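Local coordinates for protein glucuronan lyase A (Trichoderma reesei, PDB 2ZZJ) that probably cleaves beta-1,4-linked glucuronan at internal sites, as an endo-acting lyase, and holds a bound calcium ion, at residues R2-D7 with N11-V16; H53-H58 with I89-A94; Q68-A73 with F193-G198. All coordinates share one frame; numbering follows the deposited sequence.

The three contacts sit in one beta-jelly roll of two antiparallel sheets. Contact 3 spans the core between the sheets. Contact 2 lies within the sheet of strands 53-63, 192-197 and 86-95. Contact 1 joins strand 2-6 of one sheet to the chain leading into strand 15-18 of the other, next to the calcium. The centres of contacts 2 and 3 are about 8 Å apart, of 1 and 3 about 10 Å, and of 1 and 2 about 12 Å. Trp-13 of contact 1 packs on Val-56 and Val-197, so it touches both others. Asp-7 binds calcium. The Phe-72 side chain in contact 3 is about 11 Å from that ion. Contact 2 lies away from it.

Contact 1: R2-D7 with N11-V16; sequences RSFYND and NGWDYV. With CA (calcium ion), chain B.
Phe-4 and Asn-6 each hold CG anti to the backbone N (chi1 178° in Phe-4), and both side chains leave strand 4-6 toward Trp-13. Phe-4 sends its edge onto one face of the indole. The ring of Phe-4 and the six-membered ring of Trp-13 have centroids 4.9 Å apart and planes at 64°, an edge-to-face (T-shaped) pair. Phe-4 CE2 and CZ do the touching. Phe-4 CE2 lies 3.6 Å from Trp-13 CH2. Another edge atom, Phe-4 CE1, comes to 3.5 Å from Gly-12 O.

The Asn-6 side chain crosses the indole at about a right angle, near NE1, CE2 and CZ2, its amide plane turned 48° from the ring plane. Asn-6 CB packs 3.7 Å from Trp-13 CZ2. Asn-6 ND2 and Trp-13 NE1 are 3.2 Å apart, but both are donors and do not bond. The amide bonds to backbone just past strand 4-6: Gly-8 N gives to OD1, and His-9 O accepts from ND2. These two bonds fix its rotation beside the indole.

Around the pair, His-58 stacks on Phe-4, and Val-56 and Val-224 pack on Trp-13. Beyond Asn-6 the chain reaches the metal. Asp-7 O binds calcium at 2.4 Å, beside two waters. Lys-33 O, Ser-36 O and Asp-222 OD1 are further ligands. An edge-to-face aromatic pair thus joins the two sheets of a beta-jelly roll near its bound calcium.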
# COMPACT_ATOMS: atom_id res chain seq x y z
N ARG A 2 -1.02 8.75 -17.93
CA ARG A 2 -1.64 8.06 -16.81
C ARG A 2 -2.37 6.83 -17.33
O ARG A 2 -3.12 6.93 -18.30
CB ARG A 2 -2.65 9.00 -16.17
CG ARG A 2 -2.57 9.15 -14.70
CD ARG A 2 -3.17 10.50 -14.27
NE ARG A 2 -4.39 10.84 -15.01
CZ ARG A 2 -5.16 11.91 -14.76
NH1 ARG A 2 -4.84 12.77 -13.79
NH2 ARG A 2 -6.26 12.10 -15.50
N SER A 3 -2.19 5.67 -16.69
CA SER A 3 -3.03 4.51 -17.01
C SER A 3 -4.20 4.38 -16.06
O SER A 3 -5.20 3.71 -16.35
CB SER A 3 -2.17 3.25 -17.02
OG SER A 3 -1.62 3.08 -15.73
N PHE A 4 -4.12 5.05 -14.91
CA PHE A 4 -5.20 4.99 -13.94
C PHE A 4 -5.26 6.31 -13.18
O PHE A 4 -4.20 6.87 -12.86
CB PHE A 4 -4.99 3.84 -12.93
CG PHE A 4 -6.04 3.74 -11.86
CD1 PHE A 4 -7.35 3.37 -12.14
CD2 PHE A 4 -5.69 4.03 -10.53
CE1 PHE A 4 -8.31 3.28 -11.11
CE2 PHE A 4 -6.63 3.94 -9.50
CZ PHE A 4 -7.93 3.58 -9.77
N TYR A 5 -6.47 6.80 -12.91
CA TYR A 5 -6.64 7.99 -12.07
C TYR A 5 -7.92 7.84 -11.29
O TYR A 5 -8.98 7.47 -11.86
CB TYR A 5 -6.67 9.29 -12.90
CG TYR A 5 -7.08 10.49 -12.07
CD1 TYR A 5 -6.27 10.94 -11.00
CD2 TYR A 5 -8.27 11.18 -12.34
CE1 TYR A 5 -6.65 12.05 -10.21
CE2 TYR A 5 -8.67 12.28 -11.55
CZ TYR A 5 -7.86 12.71 -10.51
OH TYR A 5 -8.23 13.80 -9.74
N ASN A 6 -7.85 8.08 -9.99
CA ASN A 6 -9.08 8.11 -9.18
C ASN A 6 -9.11 9.31 -8.27
O ASN A 6 -8.19 9.50 -7.45
CB ASN A 6 -9.24 6.82 -8.36
CG ASN A 6 -10.58 6.76 -7.64
OD1 ASN A 6 -10.73 7.23 -6.51
ND2 ASN A 6 -11.59 6.13 -8.30
N ASP A 7 -10.16 10.12 -8.39
CA ASP A 7 -10.26 11.37 -7.62
C ASP A 7 -10.97 11.21 -6.27
O ASP A 7 -11.50 12.20 -5.73
CB ASP A 7 -11.02 12.43 -8.43
CG ASP A 7 -12.50 12.09 -8.60
OD1 ASP A 7 -12.87 10.91 -8.40
OD2 ASP A 7 -13.29 13.00 -8.97
N ASN A 11 -16.22 4.77 -7.87
CA ASN A 11 -16.18 4.40 -9.29
C ASN A 11 -14.74 4.25 -9.79
O ASN A 11 -13.91 5.14 -9.54
CB ASN A 11 -16.90 5.42 -10.14
CG ASN A 11 -17.13 4.89 -11.58
OD1 ASN A 11 -17.12 3.67 -11.82
ND2 ASN A 11 -17.31 5.78 -12.51
N GLY A 12 -14.46 3.13 -10.45
CA GLY A 12 -13.21 2.98 -11.19
C GLY A 12 -12.30 1.97 -10.54
O GLY A 12 -11.35 1.52 -11.17
N TRP A 13 -12.57 1.62 -9.28
CA TRP A 13 -11.83 0.55 -8.61
C TRP A 13 -12.50 -0.76 -9.00
O TRP A 13 -13.73 -0.80 -9.12
CB TRP A 13 -11.92 0.71 -7.10
CG TRP A 13 -11.32 1.99 -6.63
CD1 TRP A 13 -11.99 3.11 -6.25
CD2 TRP A 13 -9.92 2.27 -6.50
NE1 TRP A 13 -11.08 4.09 -5.88
CE2 TRP A 13 -9.81 3.60 -6.05
CE3 TRP A 13 -8.76 1.53 -6.71
CZ2 TRP A 13 -8.56 4.21 -5.79
CZ3 TRP A 13 -7.51 2.14 -6.46
CH2 TRP A 13 -7.44 3.46 -5.99
N ASP A 14 -11.69 -1.78 -9.23
CA ASP A 14 -12.17 -3.11 -9.62
C ASP A 14 -12.90 -3.82 -8.50
O ASP A 14 -13.85 -4.58 -8.76
CB ASP A 14 -10.97 -3.94 -10.09
CG ASP A 14 -10.30 -3.35 -11.35
OD1 ASP A 14 -11.03 -3.12 -12.34
OD2 ASP A 14 -9.07 -3.08 -11.35
N TYR A 15 -12.47 -3.60 -7.26
CA TYR A 15 -13.00 -4.33 -6.13
C TYR A 15 -12.85 -3.48 -4.87
O TYR A 15 -11.87 -2.72 -4.76
CB TYR A 15 -12.27 -5.65 -5.97
CG TYR A 15 -12.93 -6.57 -4.95
CD1 TYR A 15 -14.17 -7.18 -5.20
CD2 TYR A 15 -12.31 -6.81 -3.72
CE1 TYR A 15 -14.77 -8.01 -4.24
CE2 TYR A 15 -12.89 -7.64 -2.76
CZ TYR A 15 -14.12 -8.22 -3.02
OH TYR A 15 -14.66 -9.04 -2.05
N VAL A 16 -13.83 -3.59 -3.98
CA VAL A 16 -13.87 -2.92 -2.67
C VAL A 16 -13.95 -4.00 -1.60
O VAL A 16 -14.91 -4.76 -1.56
CB VAL A 16 -15.04 -1.94 -2.59
CG1 VAL A 16 -15.05 -1.17 -1.25
CG2 VAL A 16 -14.97 -0.98 -3.77
CA CA B . -10.81 14.10 -4.44
O HOH W 1 -12.85 14.61 -5.77
O HOH W 2 -9.35 14.62 -6.29

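Contact 2: H53-H58 with I89-A94; sequences HSEVDH and IAQFIA
Gln-91 and Glu-55 meet at about a right angle, with the amide and carboxylate planes 50° apart. Gln-91 NE2 gives a hydrogen bond to Glu-55 OE2, 2.8 Å long, with an N-H...O angle of 161°. The acceptor lies close to the amide plane. The donor arrives at the syn lone pair of OE2, on the side of the other carboxylate oxygen. In Gln-91, CG sits between the backbone N and the carbonyl carbon (chi1 56°), and the chain is extended from there. This reach carries the amide across to the glutamate. Gln-91 CG itself comes to 3.6 Å from Glu-55 OE2.

His-53 also crosses Gln-91 at about a right angle, but its ring is nearly coplanar with the amide. The ring turns an edge to it, with His-53 CD2 4.0 Å from Gln-91 NE2. Glu-55 OE2 also lies at the ring edge, in its plane. The imidazole has partners of its own: ND1 bonds to Glu-19 OE2, and Tyr-200 stacks on the ring.

The two strands are not neighbours in their sheet. Strand 192-197 runs between them and pairs with both, so the side chains bridge over it. Glu-55 and Ala-90 are the nearest by CA, at 8.3 Å. Arg-196 of the middle strand forms a salt bridge to Glu-55 OE1, as does Arg-17.

The two carboxylate oxygens therefore divide the work: OE1 meets two guanidinium groups and OE2 an amide. Such a network fixes the rotation of the buried carboxylate.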
# COMPACT_ATOMS: atom_id res chain seq x y z
N HIS A 53 -8.79 -6.15 6.38
CA HIS A 53 -8.54 -5.32 5.18
C HIS A 53 -9.72 -4.42 4.91
O HIS A 53 -10.86 -4.89 4.78
CB HIS A 53 -8.42 -6.19 3.93
CG HIS A 53 -7.26 -7.11 3.90
ND1 HIS A 53 -7.32 -8.40 4.41
CD2 HIS A 53 -6.05 -6.99 3.32
CE1 HIS A 53 -6.18 -9.01 4.17
NE2 HIS A 53 -5.39 -8.18 3.50
N SER A 54 -9.47 -3.12 4.77
CA SER A 54 -10.47 -2.22 4.17
C SER A 54 -9.75 -1.52 3.00
O SER A 54 -9.01 -0.56 3.22
CB SER A 54 -10.98 -1.19 5.17
OG SER A 54 -11.86 -1.76 6.12
N GLU A 55 -9.93 -2.02 1.78
CA GLU A 55 -9.08 -1.65 0.64
C GLU A 55 -9.91 -1.48 -0.64
O GLU A 55 -11.04 -2.00 -0.74
CB GLU A 55 -8.01 -2.74 0.36
CG GLU A 55 -6.88 -2.84 1.42
CD GLU A 55 -5.98 -4.04 1.20
OE1 GLU A 55 -6.49 -5.12 0.78
OE2 GLU A 55 -4.75 -3.91 1.44
N VAL A 56 -9.35 -0.73 -1.59
CA VAL A 56 -9.87 -0.70 -2.95
C VAL A 56 -8.76 -1.17 -3.87
O VAL A 56 -7.58 -0.89 -3.62
CB VAL A 56 -10.38 0.67 -3.35
CG1 VAL A 56 -11.64 1.00 -2.53
CG2 VAL A 56 -9.26 1.78 -3.13
N ASP A 57 -9.13 -1.94 -4.91
CA ASP A 57 -8.13 -2.65 -5.72
C ASP A 57 -8.11 -2.07 -7.12
O ASP A 57 -9.18 -1.85 -7.74
CB ASP A 57 -8.44 -4.15 -5.90
CG ASP A 57 -8.43 -4.94 -4.60
OD1 ASP A 57 -8.12 -4.37 -3.53
OD2 ASP A 57 -8.80 -6.17 -4.67
N HIS A 58 -6.90 -1.83 -7.62
CA HIS A 58 -6.68 -1.56 -9.04
C HIS A 58 -5.92 -2.77 -9.55
O HIS A 58 -4.75 -2.93 -9.26
CB HIS A 58 -5.83 -0.31 -9.24
CG HIS A 58 -5.43 -0.07 -10.66
ND1 HIS A 58 -6.34 0.24 -11.65
CD2 HIS A 58 -4.21 -0.07 -11.26
CE1 HIS A 58 -5.71 0.41 -12.80
NE2 HIS A 58 -4.42 0.22 -12.59
N ILE A 89 -1.03 0.69 4.75
CA ILE A 89 -1.84 1.67 4.04
C ILE A 89 -1.92 1.47 2.50
O ILE A 89 -2.80 2.06 1.86
CB ILE A 89 -1.46 3.14 4.36
CG1 ILE A 89 0.00 3.46 3.96
CG2 ILE A 89 -1.69 3.46 5.89
CD1 ILE A 89 0.35 4.99 4.10
N ALA A 90 -0.99 0.69 1.93
CA ALA A 90 -1.02 0.35 0.47
C ALA A 90 -0.21 -0.91 0.24
O ALA A 90 0.73 -1.22 1.02
CB ALA A 90 -0.43 1.50 -0.36
N GLN A 91 -0.53 -1.64 -0.83
CA GLN A 91 0.28 -2.83 -1.12
C GLN A 91 0.11 -3.28 -2.53
O GLN A 91 -0.98 -3.07 -3.11
CB GLN A 91 -0.07 -3.99 -0.18
CG GLN A 91 -1.52 -4.42 -0.15
CD GLN A 91 -1.71 -5.78 0.56
OE1 GLN A 91 -0.79 -6.58 0.62
NE2 GLN A 91 -2.90 -6.01 1.09
N PHE A 92 1.17 -3.89 -3.05
CA PHE A 92 1.12 -4.65 -4.31
C PHE A 92 1.03 -6.10 -3.96
O PHE A 92 1.78 -6.59 -3.07
CB PHE A 92 2.36 -4.39 -5.12
CG PHE A 92 2.44 -2.98 -5.65
CD1 PHE A 92 1.86 -2.66 -6.90
CD2 PHE A 92 3.09 -1.98 -4.93
CE1 PHE A 92 1.95 -1.37 -7.42
CE2 PHE A 92 3.16 -0.67 -5.45
CZ PHE A 92 2.57 -0.38 -6.69
N ILE A 93 0.14 -6.81 -4.65
CA ILE A 93 -0.12 -8.20 -4.32
C ILE A 93 -0.65 -8.98 -5.53
O ILE A 93 -1.55 -8.51 -6.26
CB ILE A 93 -1.07 -8.30 -3.07
CG1 ILE A 93 -1.29 -9.76 -2.62
CG2 ILE A 93 -2.40 -7.53 -3.31
CD1 ILE A 93 -2.14 -9.85 -1.38
N ALA A 94 -0.08 -10.17 -5.72
CA ALA A 94 -0.49 -11.08 -6.80
C ALA A 94 -0.97 -12.40 -6.23
O ALA A 94 -0.41 -12.89 -5.24
CB ALA A 94 0.66 -11.34 -7.71

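Contact 3: Q68-A73 with F193-G198; sequences QFYGFA and FQFRVG
Tyr-70 and Phe-195 form the tighter half of this contact. Tyr-70 points the edge of its ring at the face of Phe-195, with centroids 5.2 Å apart and planes at 59°, an edge-to-face (T-shaped) pair. The touching atom is Tyr-70 CD1, which sits over the Phe-195 ring near its rim, 4.0 Å from Phe-195 CD2. In Phe-195, CG is anti to the backbone N (chi1 174°), which places the ring with one face toward Tyr-70 CD1. The two side chains run antiparallel past one another. Phe-92 joins them: it stacks on Phe-195 and meets Tyr-70 edge-to-face. The tyrosine hydroxyl is not left in the apolar core without partners, as it is hydrogen-bonded to Gly-61 O and Trp-160 NE1.

The two strands belong to different sheets of the beta-jelly roll, and their side chains fill the space between the sheets. The strand axes approach to 10.1 Å and run nearly parallel, 16° apart. Strand 68-73 pairs with strands 152-160 and 216-227, while strand 193-197 lies between strands 53-63 and 86-95.

Packing is looser at Phe-72. Its CD2 faces the edge of Phe-195, 4.3 Å from Phe-195 CZ. Val-197 comes over one face of the Phe-72 ring, with Val-197 CG1 4.4 Å from Phe-72 CG. Val-224 and Ile-112 also pack on Phe-72.

On the other side of strand 193-197, turned from the core, the chemistry is polar. Arg-196 grips Gln-194 side-on. Its NE bonds to Gln-194 OE1 at 2.8 Å, nearly in line with the carbonyl. Arg-196 NH2 bonds to the same oxygen at 3.0 Å. Gln-194 is partly exposed, whereas Arg-196 is buried.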
# COMPACT_ATOMS: atom_id res chain seq x y z
N GLN A 68 7.10 2.01 -13.57
CA GLN A 68 5.83 2.74 -13.38
C GLN A 68 6.00 3.76 -12.25
O GLN A 68 6.83 3.57 -11.37
CB GLN A 68 4.73 1.76 -13.01
CG GLN A 68 4.32 0.74 -14.12
CD GLN A 68 3.44 1.37 -15.19
OE1 GLN A 68 2.21 1.43 -15.07
NE2 GLN A 68 4.06 1.82 -16.26
N PHE A 69 5.18 4.82 -12.29
CA PHE A 69 5.04 5.74 -11.15
C PHE A 69 3.66 5.47 -10.52
O PHE A 69 2.68 5.16 -11.23
CB PHE A 69 5.07 7.20 -11.62
CG PHE A 69 6.46 7.70 -12.00
CD1 PHE A 69 7.20 8.51 -11.14
CD2 PHE A 69 7.02 7.38 -13.24
CE1 PHE A 69 8.44 9.01 -11.51
CE2 PHE A 69 8.28 7.87 -13.62
CZ PHE A 69 8.98 8.67 -12.75
N TYR A 70 3.59 5.62 -9.20
CA TYR A 70 2.34 5.51 -8.44
C TYR A 70 2.27 6.71 -7.50
O TYR A 70 3.28 7.09 -6.91
CB TYR A 70 2.37 4.24 -7.57
CG TYR A 70 2.64 3.01 -8.41
CD1 TYR A 70 1.58 2.27 -8.96
CD2 TYR A 70 3.95 2.63 -8.72
CE1 TYR A 70 1.84 1.14 -9.79
CE2 TYR A 70 4.20 1.52 -9.55
CZ TYR A 70 3.14 0.79 -10.04
OH TYR A 70 3.39 -0.29 -10.84
N GLY A 71 1.09 7.29 -7.34
CA GLY A 71 0.92 8.43 -6.43
C GLY A 71 -0.39 8.25 -5.68
O GLY A 71 -1.38 7.72 -6.24
N PHE A 72 -0.43 8.67 -4.43
CA PHE A 72 -1.72 8.77 -3.70
C PHE A 72 -1.59 9.73 -2.56
O PHE A 72 -0.45 10.01 -2.09
CB PHE A 72 -2.23 7.43 -3.20
CG PHE A 72 -1.30 6.73 -2.24
CD1 PHE A 72 -1.54 6.78 -0.87
CD2 PHE A 72 -0.19 6.02 -2.71
CE1 PHE A 72 -0.67 6.11 0.05
CE2 PHE A 72 0.68 5.36 -1.82
CZ PHE A 72 0.44 5.42 -0.45
N ALA A 73 -2.73 10.27 -2.14
CA ALA A 73 -2.73 11.04 -0.92
C ALA A 73 -3.39 10.22 0.18
O ALA A 73 -4.34 9.48 -0.09
CB ALA A 73 -3.47 12.37 -1.11
N PHE A 193 0.61 -8.02 -10.60
CA PHE A 193 0.33 -7.65 -9.20
C PHE A 193 -0.70 -6.54 -9.18
O PHE A 193 -0.59 -5.57 -9.96
CB PHE A 193 1.59 -7.11 -8.58
CG PHE A 193 2.57 -8.18 -8.13
CD1 PHE A 193 2.63 -8.55 -6.79
CD2 PHE A 193 3.44 -8.80 -9.05
CE1 PHE A 193 3.55 -9.51 -6.35
CE2 PHE A 193 4.38 -9.77 -8.63
CZ PHE A 193 4.43 -10.14 -7.29
N GLN A 194 -1.69 -6.67 -8.29
CA GLN A 194 -2.67 -5.61 -8.07
C GLN A 194 -1.99 -4.48 -7.30
O GLN A 194 -1.01 -4.71 -6.60
CB GLN A 194 -3.82 -6.11 -7.22
CG GLN A 194 -4.45 -7.42 -7.67
CD GLN A 194 -5.50 -7.86 -6.72
OE1 GLN A 194 -5.48 -7.49 -5.54
NE2 GLN A 194 -6.45 -8.66 -7.21
N PHE A 195 -2.52 -3.27 -7.45
CA PHE A 195 -2.11 -2.15 -6.61
C PHE A 195 -3.33 -1.85 -5.76
O PHE A 195 -4.41 -1.52 -6.28
CB PHE A 195 -1.75 -0.96 -7.49
CG PHE A 195 -1.44 0.30 -6.71
CD1 PHE A 195 -0.66 0.25 -5.55
CD2 PHE A 195 -1.95 1.53 -7.14
CE1 PHE A 195 -0.35 1.42 -4.82
CE2 PHE A 195 -1.66 2.73 -6.41
CZ PHE A 195 -0.87 2.67 -5.26
N ARG A 196 -3.19 -2.01 -4.44
CA ARG A 196 -4.28 -1.73 -3.53
C ARG A 196 -3.93 -0.54 -2.64
O ARG A 196 -2.77 -0.40 -2.18
CB ARG A 196 -4.54 -2.92 -2.62
CG ARG A 196 -4.83 -4.21 -3.35
CD ARG A 196 -5.23 -5.22 -2.33
NE ARG A 196 -5.50 -6.51 -2.94
CZ ARG A 196 -5.70 -7.62 -2.22
NH1 ARG A 196 -5.67 -7.57 -0.88
NH2 ARG A 196 -5.92 -8.76 -2.86
N VAL A 197 -4.94 0.30 -2.39
CA VAL A 197 -4.78 1.29 -1.32
C VAL A 197 -5.85 1.07 -0.26
O VAL A 197 -7.01 0.74 -0.57
CB VAL A 197 -4.69 2.79 -1.81
CG1 VAL A 197 -3.53 3.01 -2.81
CG2 VAL A 197 -6.05 3.30 -2.34
N GLY A 198 -5.48 1.24 1.01
CA GLY A 198 -6.47 1.10 2.06
C GLY A 198 -5.88 0.63 3.37
O GLY A 198 -4.72 0.20 3.44